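Local coordinates for protein epsin-2 (Saccharomyces cerevisiae, PDB 6ENR) that binds membranes enriched in phosphatidylinositol 4,5-bisphosphate or 3,5-bisphosphate and is required for endocytosis and for the localization of actin, at residues W94-F99 with N134-L139; D57-R62 with A74-V79. All coordinates share one frame; numbering follows the deposited sequence.

Contact 1. Residues W94-F99 with N134-L139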
ATOM      1  N   TRP A  94       2.479 -10.113  -5.731  1.00 18.99           N
ATOM      2  CA  TRP A  94       1.270 -10.018  -4.911  1.00 19.86           C
ATOM      3  C   TRP A  94       0.208  -9.062  -5.511  1.00 19.05           C
ATOM      4  O   TRP A  94      -0.998  -9.399  -5.557  1.00 21.60           O
ATOM      5  CB  TRP A  94       1.595  -9.657  -3.428  1.00 19.51           C
ATOM      6  CG  TRP A  94       0.358  -9.693  -2.518  1.00 19.22           C
ATOM      7  CD1 TRP A  94      -0.050 -10.733  -1.690  1.00 20.24           C
ATOM      8  CD2 TRP A  94      -0.616  -8.664  -2.368  1.00 22.38           C
ATOM      9  NE1 TRP A  94      -1.248 -10.410  -1.087  1.00 22.45           N
ATOM     10  CE2 TRP A  94      -1.585  -9.125  -1.434  1.00 23.05           C
ATOM     11  CE3 TRP A  94      -0.733  -7.334  -2.873  1.00 23.32           C
ATOM     12  CZ2 TRP A  94      -2.694  -8.352  -1.069  1.00 25.27           C
ATOM     13  CZ3 TRP A  94      -1.855  -6.569  -2.511  1.00 23.71           C
ATOM     14  CH2 TRP A  94      -2.809  -7.069  -1.614  1.00 24.56           C
ATOM     15  N   CYS A  95       0.637  -7.884  -5.946  1.00 19.04           N
ATOM     16  CA  CYS A  95      -0.325  -6.894  -6.527  1.00 21.30           C
ATOM     17  C   CYS A  95      -0.956  -7.436  -7.819  1.00 21.92           C
ATOM     18  O   CYS A  95      -2.217  -7.340  -8.074  1.00 20.87           O
ATOM     19  CB  CYS A  95       0.333  -5.534  -6.799  1.00 20.39           C
ATOM     20  SG  CYS A  95       0.922  -4.628  -5.380  1.00 19.23           S
ATOM     21  N   ARG A  96      -0.102  -8.050  -8.626  1.00 20.67           N
ATOM     22  CA  ARG A  96      -0.604  -8.765  -9.839  1.00 23.17           C
ATOM     23  C   ARG A  96      -1.621  -9.907  -9.549  1.00 25.18           C
ATOM     24  O   ARG A  96      -2.679  -9.968 -10.147  1.00 24.81           O
ATOM     25  CB  ARG A  96       0.590  -9.165 -10.722  1.00 23.69           C
ATOM     26  CG  ARG A  96       1.202  -7.951 -11.377  1.00 26.12           C
ATOM     27  CD  ARG A  96       1.911  -8.176 -12.709  1.00 33.08           C
ATOM     28  NE  ARG A  96       2.414  -6.830 -13.096  1.00 38.53           N
ATOM     29  CZ  ARG A  96       3.693  -6.431 -13.035  1.00 41.47           C
ATOM     30  NH1 ARG A  96       4.706  -7.276 -12.724  1.00 40.33           N
ATOM     31  NH2 ARG A  96       3.992  -5.166 -13.327  1.00 44.20           N
ATOM     32  N   GLU A  97      -1.384 -10.694  -8.527  1.00 25.24           N
ATOM     33  CA  GLU A  97      -2.302 -11.734  -8.088  1.00 27.16           C
ATOM     34  C   GLU A  97      -3.587 -11.165  -7.507  1.00 26.13           C
ATOM     35  O   GLU A  97      -4.644 -11.679  -7.804  1.00 25.63           O
ATOM     36  CB  GLU A  97      -1.600 -12.668  -7.053  1.00 32.77           C
ATOM     37  CG  GLU A  97      -0.522 -13.523  -7.724  1.00 36.20           C
ATOM     38  CD  GLU A  97       0.729 -13.882  -6.901  1.00 44.01           C
ATOM     39  OE1 GLU A  97       0.837 -13.623  -5.666  1.00 44.54           O
ATOM     40  OE2 GLU A  97       1.637 -14.471  -7.538  1.00 45.28           O
ATOM     41  N   ASN A  98      -3.507 -10.045  -6.785  1.00 21.87           N
ATOM     42  CA  ASN A  98      -4.673  -9.384  -6.179  1.00 26.51           C
ATOM     43  C   ASN A  98      -4.992  -8.035  -6.809  1.00 25.39           C
ATOM     44  O   ASN A  98      -5.429  -7.096  -6.128  1.00 26.18           O
ATOM     45  CB  ASN A  98      -4.395  -9.312  -4.637  1.00 29.41           C
ATOM     46  CG  ASN A  98      -4.031 -10.685  -4.089  1.00 30.47           C
ATOM     47  OD1 ASN A  98      -2.828 -11.048  -3.953  1.00 33.11           O
ATOM     48  ND2 ASN A  98      -5.061 -11.515  -3.885  1.00 30.31           N
ATOM     49  N   PHE A  99      -4.910  -7.994  -8.150  1.00 22.10           N
ATOM     50  CA  PHE A  99      -5.036  -6.770  -8.896  1.00 23.14           C
ATOM     51  C   PHE A  99      -6.434  -6.175  -8.754  1.00 23.93           C
ATOM     52  O   PHE A  99      -6.585  -4.978  -8.744  1.00 22.16           O
ATOM     53  CB  PHE A  99      -4.747  -7.010 -10.366  1.00 23.84           C
ATOM     54  CG  PHE A  99      -3.929  -5.958 -11.061  1.00 25.37           C
ATOM     55  CD1 PHE A  99      -3.792  -4.670 -10.587  1.00 24.47           C
ATOM     56  CD2 PHE A  99      -3.359  -6.264 -12.319  1.00 26.57           C
ATOM     57  CE1 PHE A  99      -3.022  -3.734 -11.284  1.00 23.68           C
ATOM     58  CE2 PHE A  99      -2.588  -5.330 -12.996  1.00 29.56           C
ATOM     59  CZ  PHE A  99      -2.463  -4.045 -12.493  1.00 26.05           C
ATOM     60  N   ASN A 134       0.750  -1.951 -14.743  1.00 22.06           N
ATOM     61  CA  ASN A 134       0.513  -2.299 -16.127  1.00 26.53           C
ATOM     62  C   ASN A 134       1.670  -1.904 -17.069  1.00 28.14           C
ATOM     63  O   ASN A 134       1.775  -2.471 -18.131  1.00 29.24           O
ATOM     64  CB  ASN A 134      -0.805  -1.680 -16.639  1.00 25.10           C
ATOM     65  CG  ASN A 134      -2.054  -2.433 -16.191  1.00 25.94           C
ATOM     66  OD1 ASN A 134      -2.010  -3.589 -15.909  1.00 29.10           O
ATOM     67  ND2 ASN A 134      -3.163  -1.761 -16.167  1.00 27.90           N
ATOM     68  N   ASP A 135       2.488  -0.924 -16.676  1.00 26.65           N
ATOM     69  CA  ASP A 135       3.655  -0.482 -17.464  1.00 26.20           C
ATOM     70  C   ASP A 135       4.878  -1.164 -16.884  1.00 24.61           C
ATOM     71  O   ASP A 135       5.727  -0.587 -16.146  1.00 26.94           O
ATOM     72  CB  ASP A 135       3.755   1.060 -17.442  1.00 28.67           C
ATOM     73  CG  ASP A 135       4.923   1.611 -18.267  1.00 32.94           C
ATOM     74  OD1 ASP A 135       5.777   0.861 -18.748  1.00 32.76           O
ATOM     75  OD2 ASP A 135       5.027   2.844 -18.380  1.00 38.54           O
ATOM     76  N   GLU A 136       4.958  -2.434 -17.190  1.00 25.38           N
ATOM     77  CA  GLU A 136       6.067  -3.243 -16.696  1.00 28.27           C
ATOM     78  C   GLU A 136       7.515  -2.678 -16.984  1.00 27.66           C
ATOM     79  O   GLU A 136       8.382  -2.826 -16.132  1.00 29.51           O
ATOM     80  CB  GLU A 136       5.949  -4.660 -17.201  1.00 29.39           C
ATOM     81  CG  GLU A 136       4.797  -5.446 -16.594  1.00 32.86           C
ATOM     82  CD  GLU A 136       4.953  -6.968 -16.691  1.00 33.67           C
ATOM     83  OE1 GLU A 136       6.074  -7.510 -16.824  1.00 43.40           O
ATOM     84  OE2 GLU A 136       3.940  -7.639 -16.611  1.00 33.44           O
ATOM     85  N   GLU A 137       7.757  -2.057 -18.151  1.00 30.05           N
ATOM     86  CA  GLU A 137       9.059  -1.430 -18.452  1.00 30.55           C
ATOM     87  C   GLU A 137       9.368  -0.267 -17.529  1.00 31.14           C
ATOM     88  O   GLU A 137      10.505  -0.124 -17.089  1.00 28.08           O
ATOM     89  CB  GLU A 137       9.263  -0.951 -19.915  1.00 37.08           C
ATOM     90  CG  GLU A 137      10.628  -0.252 -20.197  1.00 41.92           C
ATOM     91  CD  GLU A 137      11.885  -1.111 -19.856  1.00 50.26           C
ATOM     92  OE1 GLU A 137      12.170  -2.095 -20.601  1.00 58.28           O
ATOM     93  OE2 GLU A 137      12.610  -0.829 -18.853  1.00 51.20           O
ATOM     94  N   ARG A 138       8.392   0.577 -17.235  1.00 26.31           N
ATOM     95  CA  ARG A 138       8.625   1.705 -16.315  0.50 27.69           C
ATOM     96  C   ARG A 138       8.889   1.219 -14.885  1.00 24.77           C
ATOM     97  O   ARG A 138       9.763   1.771 -14.168  1.00 23.93           O
ATOM     98  CB  ARG A 138       7.421   2.623 -16.336  0.50 29.20           C
ATOM     99  CG  ARG A 138       7.350   3.700 -15.279  0.50 30.36           C
ATOM    100  CD  ARG A 138       6.256   4.697 -15.624  0.50 32.48           C
ATOM    101  NE  ARG A 138       4.898   4.318 -15.198  0.50 35.87           N
ATOM    102  CZ  ARG A 138       3.823   4.338 -15.995  0.50 34.74           C
ATOM    103  NH1 ARG A 138       3.929   4.702 -17.266  0.50 38.22           N
ATOM    104  NH2 ARG A 138       2.643   4.002 -15.531  0.50 30.57           N
ATOM    105  N   LEU A 139       8.123   0.208 -14.488  1.00 23.63           N
ATOM    106  CA  LEU A 139       8.281  -0.379 -13.141  1.00 22.19           C
ATOM    107  C   LEU A 139       9.678  -0.975 -13.018  1.00 22.51           C
ATOM    108  O   LEU A 139      10.310  -0.895 -11.943  1.00 24.46           O
ATOM    109  CB  LEU A 139       7.240  -1.462 -12.889  1.00 20.76           C
ATOM    110  CG  LEU A 139       7.329  -2.111 -11.485  1.00 22.15           C
ATOM    111  CD1 LEU A 139       7.530  -1.120 -10.368  1.00 22.45           C
ATOM    112  CD2 LEU A 139       6.060  -2.926 -11.201  1.00 23.26           C
TER
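Arg96 lays one face of its guanidinium against the side chain of Glu136, whose OE2 sits above the centre of that face. The two flat groups are stacked, their planes only 21° apart, so the charges meet without an N-H directed at the oxygen: this is a long salt bridge, with Arg96 NE 3.9 Å from Glu136 OE2. The aliphatic part of the glutamate shares the same face, Glu136 CG lying 3.4 Å from Arg96 NH2. The CD2 methyl of Leu139 packs against the guanidinium, 3.7 Å from Arg96 NH2. With Arg96 CA 9.1 Å from Asn134 CA, a long residue suits the span: the arginine chain is extended from CG to NE. Arg96 NH2 hydrogen-bonds to the carbonyl oxygen of Leu133, near the C-terminal end of helix 120-134. Replacing Arg96 by an alanine would remove the guanidinium and is likely to leave the Leu133 carbonyl without this donor, Glu136 without this nearby positive charge and the Leu139 methyl less covered.

Phe99 meets Asn134 beside this pair. The asparagine OD1 approaches Phe99 CE2 at 3.4 Å, with the ring and amide planes 58° apart; CB of Asn134 points away, but with CG beside the backbone N (chi1 -78°) the amide comes back toward the ring. Asp135 suits the break between the last helices because its carboxylate caps helix 136-144, OD1 accepting from Arg138 N at 3.0 Å.

The contact lies at the surface of the ENTH domain, where the end of helix 89-97 and the start of helix 99-105 face the turn between helices 120-134 and 136-144. A flat aromatic suits position Phe99, since it can meet the Asn134 amide and also pack on Val130 and Leu133 of helix 120-134.

Contact 2. Residues D57-R62 with A74-V79; sequences DMLDKR and AKSLTV
Arg62 NH1 is gripped by the hydroxyl of Thr27 and, weakly, by the carbonyl oxygen of Arg24, while the root of the same side chain presses on Ser76. That contact is tight: Arg62 CB lies 3.0 Å from Ser76 OG. The arginine therefore serves two ends, its methylene base packing against the facing helix and its extended chain carrying the charge past the interface. Met58, one helical turn earlier, holds its SD 3.3 Å above the guanidinium plane, toward the rim of one face.

Serine suits its place because the backbones come close, Leu59 CA and Ser76 CA being 5.7 Å apart. With chi1 at -70°, OG sits beside the backbone N and turns back along its own helix to bond to the carbonyl oxygen of His72, so the buried hydroxyl has a partner without needing one across the interface. Helices 49-63 and 70-86 are successive members of the all-helical ENTH superhelix; their local axes run roughly antiparallel, 139° between directions, and approach to 9.2 Å.

Leu59 supplies the apolar half of the join. Its CD1 touches Val79 CG1 at 3.7 Å, and its other methyl, CD2, straddles the two facing residues, 3.8 Å from Ser76 OG and equally far from Val79 CG1. CD2 alone thus meets both residues, which lie about one turn apart, and CD1 adds a second contact to the valine, whose branched side chain offers CG1 to both leucine methyls. Thr27, in a loop, packs against Leu59, Ser76 and Val79.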
ATOM      1  N   ASP A  57      -0.400  -9.757   4.639  1.00 18.24           N
ATOM      2  CA  ASP A  57      -1.634 -10.145   5.333  1.00 20.53           C
ATOM      3  C   ASP A  57      -2.373  -8.910   5.852  1.00 21.83           C
ATOM      4  O   ASP A  57      -3.633  -8.765   5.672  1.00 19.79           O
ATOM      5  CB  ASP A  57      -1.354 -11.091   6.470  1.00 22.42           C
ATOM      6  CG  ASP A  57      -2.608 -11.794   6.992  1.00 25.63           C
ATOM      7  OD1 ASP A  57      -3.375 -12.408   6.216  1.00 30.36           O
ATOM      8  OD2 ASP A  57      -2.771 -11.763   8.176  1.00 28.45           O
ATOM      9  N   MET A  58      -1.632  -8.046   6.528  1.00 17.63           N
ATOM     10  CA  MET A  58      -2.201  -6.834   7.065  1.00 21.06           C
ATOM     11  C   MET A  58      -2.608  -5.861   5.998  1.00 19.53           C
ATOM     12  O   MET A  58      -3.669  -5.176   6.115  1.00 19.59           O
ATOM     13  CB  MET A  58      -1.220  -6.121   8.010  1.00 24.02           C
ATOM     14  CG  MET A  58      -1.784  -4.843   8.648  1.00 28.83           C
ATOM     15  SD  MET A  58      -3.391  -5.052   9.464  1.00 42.05           S
ATOM     16  CE  MET A  58      -2.829  -6.239  10.696  1.00 40.87           C
ATOM     17  N   LEU A  59      -1.771  -5.723   4.980  1.00 16.06           N
ATOM     18  CA  LEU A  59      -2.144  -4.844   3.876  1.00 16.29           C
ATOM     19  C   LEU A  59      -3.392  -5.323   3.127  1.00 16.62           C
ATOM     20  O   LEU A  59      -4.263  -4.524   2.747  1.00 18.03           O
ATOM     21  CB  LEU A  59      -0.991  -4.617   2.942  1.00 15.77           C
ATOM     22  CG  LEU A  59       0.254  -3.939   3.468  1.00 15.49           C
ATOM     23  CD1 LEU A  59       1.360  -3.901   2.426  1.00 15.89           C
ATOM     24  CD2 LEU A  59      -0.104  -2.517   3.919  1.00 16.17           C
ATOM     25  N   ASP A  60      -3.513  -6.632   2.951  1.00 18.57           N
ATOM     26  CA  ASP A  60      -4.729  -7.172   2.319  1.00 18.35           C
ATOM     27  C   ASP A  60      -5.949  -6.791   3.120  1.00 18.27           C
ATOM     28  O   ASP A  60      -6.945  -6.345   2.542  1.00 17.68           O
ATOM     29  CB  ASP A  60      -4.560  -8.695   2.237  1.00 21.24           C
ATOM     30  CG  ASP A  60      -5.555  -9.394   1.306  1.00 26.13           C
ATOM     31  OD1 ASP A  60      -6.245  -8.751   0.495  1.00 26.53           O
ATOM     32  OD2 ASP A  60      -5.617 -10.663   1.463  1.00 26.61           O
ATOM     33  N   LYS A  61      -5.915  -6.980   4.454  1.00 19.59           N
ATOM     34  CA  LYS A  61      -7.042  -6.612   5.330  1.00 19.69           C
ATOM     35  C   LYS A  61      -7.436  -5.145   5.272  1.00 19.52           C
ATOM     36  O   LYS A  61      -8.625  -4.797   5.098  1.00 19.99           O
ATOM     37  CB  LYS A  61      -6.775  -7.017   6.803  1.00 23.71           C
ATOM     38  CG  LYS A  61      -6.624  -8.517   7.017  1.00 30.94           C
ATOM     39  CD  LYS A  61      -5.967  -8.820   8.381  1.00 33.16           C
ATOM     40  CE  LYS A  61      -6.314 -10.187   8.916  1.00 40.17           C
ATOM     41  NZ  LYS A  61      -5.972 -11.300   7.993  1.00 40.09           N
ATOM     42  N   ARG A  62      -6.434  -4.287   5.317  1.00 17.30           N
ATOM     43  CA  ARG A  62      -6.622  -2.889   5.293  1.00 18.00           C
ATOM     44  C   ARG A  62      -7.001  -2.312   3.968  1.00 18.20           C
ATOM     45  O   ARG A  62      -7.802  -1.358   3.926  1.00 18.31           O
ATOM     46  CB  ARG A  62      -5.396  -2.208   5.959  1.00 18.71           C
ATOM     47  CG  ARG A  62      -5.574  -2.380   7.432  1.00 20.48           C
ATOM     48  CD  ARG A  62      -4.673  -1.752   8.428  1.00 23.30           C
ATOM     49  NE  ARG A  62      -5.092  -2.167   9.773  1.00 24.29           N
ATOM     50  CZ  ARG A  62      -4.524  -1.775  10.904  1.00 25.95           C
ATOM     51  NH1 ARG A  62      -3.491  -0.929  10.905  1.00 25.30           N
ATOM     52  NH2 ARG A  62      -4.993  -2.233  12.057  1.00 25.24           N
ATOM     53  N   ALA A  74      -5.977   4.321   2.453  1.00 14.57           N
ATOM     54  CA  ALA A  74      -5.055   5.327   1.948  1.00 15.94           C
ATOM     55  C   ALA A  74      -3.650   5.004   2.335  1.00 15.66           C
ATOM     56  O   ALA A  74      -2.746   4.990   1.523  1.00 16.05           O
ATOM     57  CB  ALA A  74      -5.455   6.659   2.476  1.00 15.92           C
ATOM     58  N   LYS A  75      -3.474   4.667   3.629  1.00 16.40           N
ATOM     59  CA  LYS A  75      -2.127   4.321   4.112  1.00 17.22           C
ATOM     60  C   LYS A  75      -1.577   3.012   3.608  1.00 16.71           C
ATOM     61  O   LYS A  75      -0.382   2.931   3.249  1.00 15.33           O
ATOM     62  CB  LYS A  75      -2.089   4.317   5.635  1.00 18.50           C
ATOM     63  CG  LYS A  75      -2.372   5.657   6.247  1.00 22.93           C
ATOM     64  CD  LYS A  75      -2.062   5.502   7.748  1.00 26.02           C
ATOM     65  CE  LYS A  75      -2.298   6.758   8.469  1.00 27.89           C
ATOM     66  NZ  LYS A  75      -1.624   6.580   9.784  1.00 26.77           N
ATOM     67  N   SER A  76      -2.414   1.987   3.573  1.00 15.65           N
ATOM     68  CA  SER A  76      -2.042   0.734   2.924  1.00 14.90           C
ATOM     69  C   SER A  76      -1.593   0.931   1.451  1.00 16.88           C
ATOM     70  O   SER A  76      -0.586   0.332   0.991  1.00 16.18           O
ATOM     71  CB  SER A  76      -3.193  -0.254   3.022  1.00 15.76           C
ATOM     72  OG  SER A  76      -3.342  -0.674   4.357  1.00 20.08           O
ATOM     73  N   LEU A  77      -2.312   1.803   0.741  1.00 16.71           N
ATOM     74  CA  LEU A  77      -1.903   2.157  -0.602  1.00 17.42           C
ATOM     75  C   LEU A  77      -0.558   2.820  -0.646  1.00 17.05           C
ATOM     76  O   LEU A  77       0.219   2.524  -1.582  1.00 15.36           O
ATOM     77  CB  LEU A  77      -2.907   3.041  -1.345  1.00 20.20           C
ATOM     78  CG  LEU A  77      -4.087   2.348  -2.012  1.00 20.78           C
ATOM     79  CD1 LEU A  77      -4.983   3.391  -2.604  1.00 20.91           C
ATOM     80  CD2 LEU A  77      -3.613   1.410  -3.094  1.00 21.46           C
ATOM     81  N   THR A  78      -0.282   3.731   0.298  1.00 17.07           N
ATOM     82  CA  THR A  78       1.049   4.375   0.342  1.00 16.52           C
ATOM     83  C   THR A  78       2.141   3.324   0.527  1.00 14.99           C
ATOM     84  O   THR A  78       3.241   3.387  -0.126  1.00 16.07           O
ATOM     85  CB  THR A  78       1.127   5.420   1.470  1.00 20.00           C
ATOM     86  OG1 THR A  78       0.085   6.400   1.251  1.00 20.54           O
ATOM     87  CG2 THR A  78       2.509   6.154   1.461  1.00 20.25           C
ATOM     88  N   VAL A  79       1.893   2.403   1.479  1.00 13.37           N
ATOM     89  CA  VAL A  79       2.840   1.275   1.744  1.00 13.60           C
ATOM     90  C   VAL A  79       3.021   0.463   0.507  1.00 13.13           C
ATOM     91  O   VAL A  79       4.131   0.111   0.141  1.00 13.06           O
ATOM     92  CB  VAL A  79       2.416   0.412   3.001  1.00 14.64           C
ATOM     93  CG1 VAL A  79       3.258  -0.824   3.117  1.00 15.25           C
ATOM     94  CG2 VAL A  79       2.433   1.202   4.266  1.00 14.28           C
TER

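In the fold
Contact 2 closes before contact 1 opens along the chain, and their centres are about 16 Å apart within one ENTH domain. Contact 2 is buried, about 5 Å from the centre of the chain, and joins helices 49-63 and 70-86; contact 1 lies at the surface, about 13 Å from that centre, and ties the region where helix 89-97 ends to the start of helix 136-144. Helix 89-97 directly follows helix 70-86, and the two contacts also touch: Trp94 CZ2 packs on Asp60 CB at 3.8 Å. The two contacts thus lie on consecutive parts of one helical array, one in its interior and one at its surface.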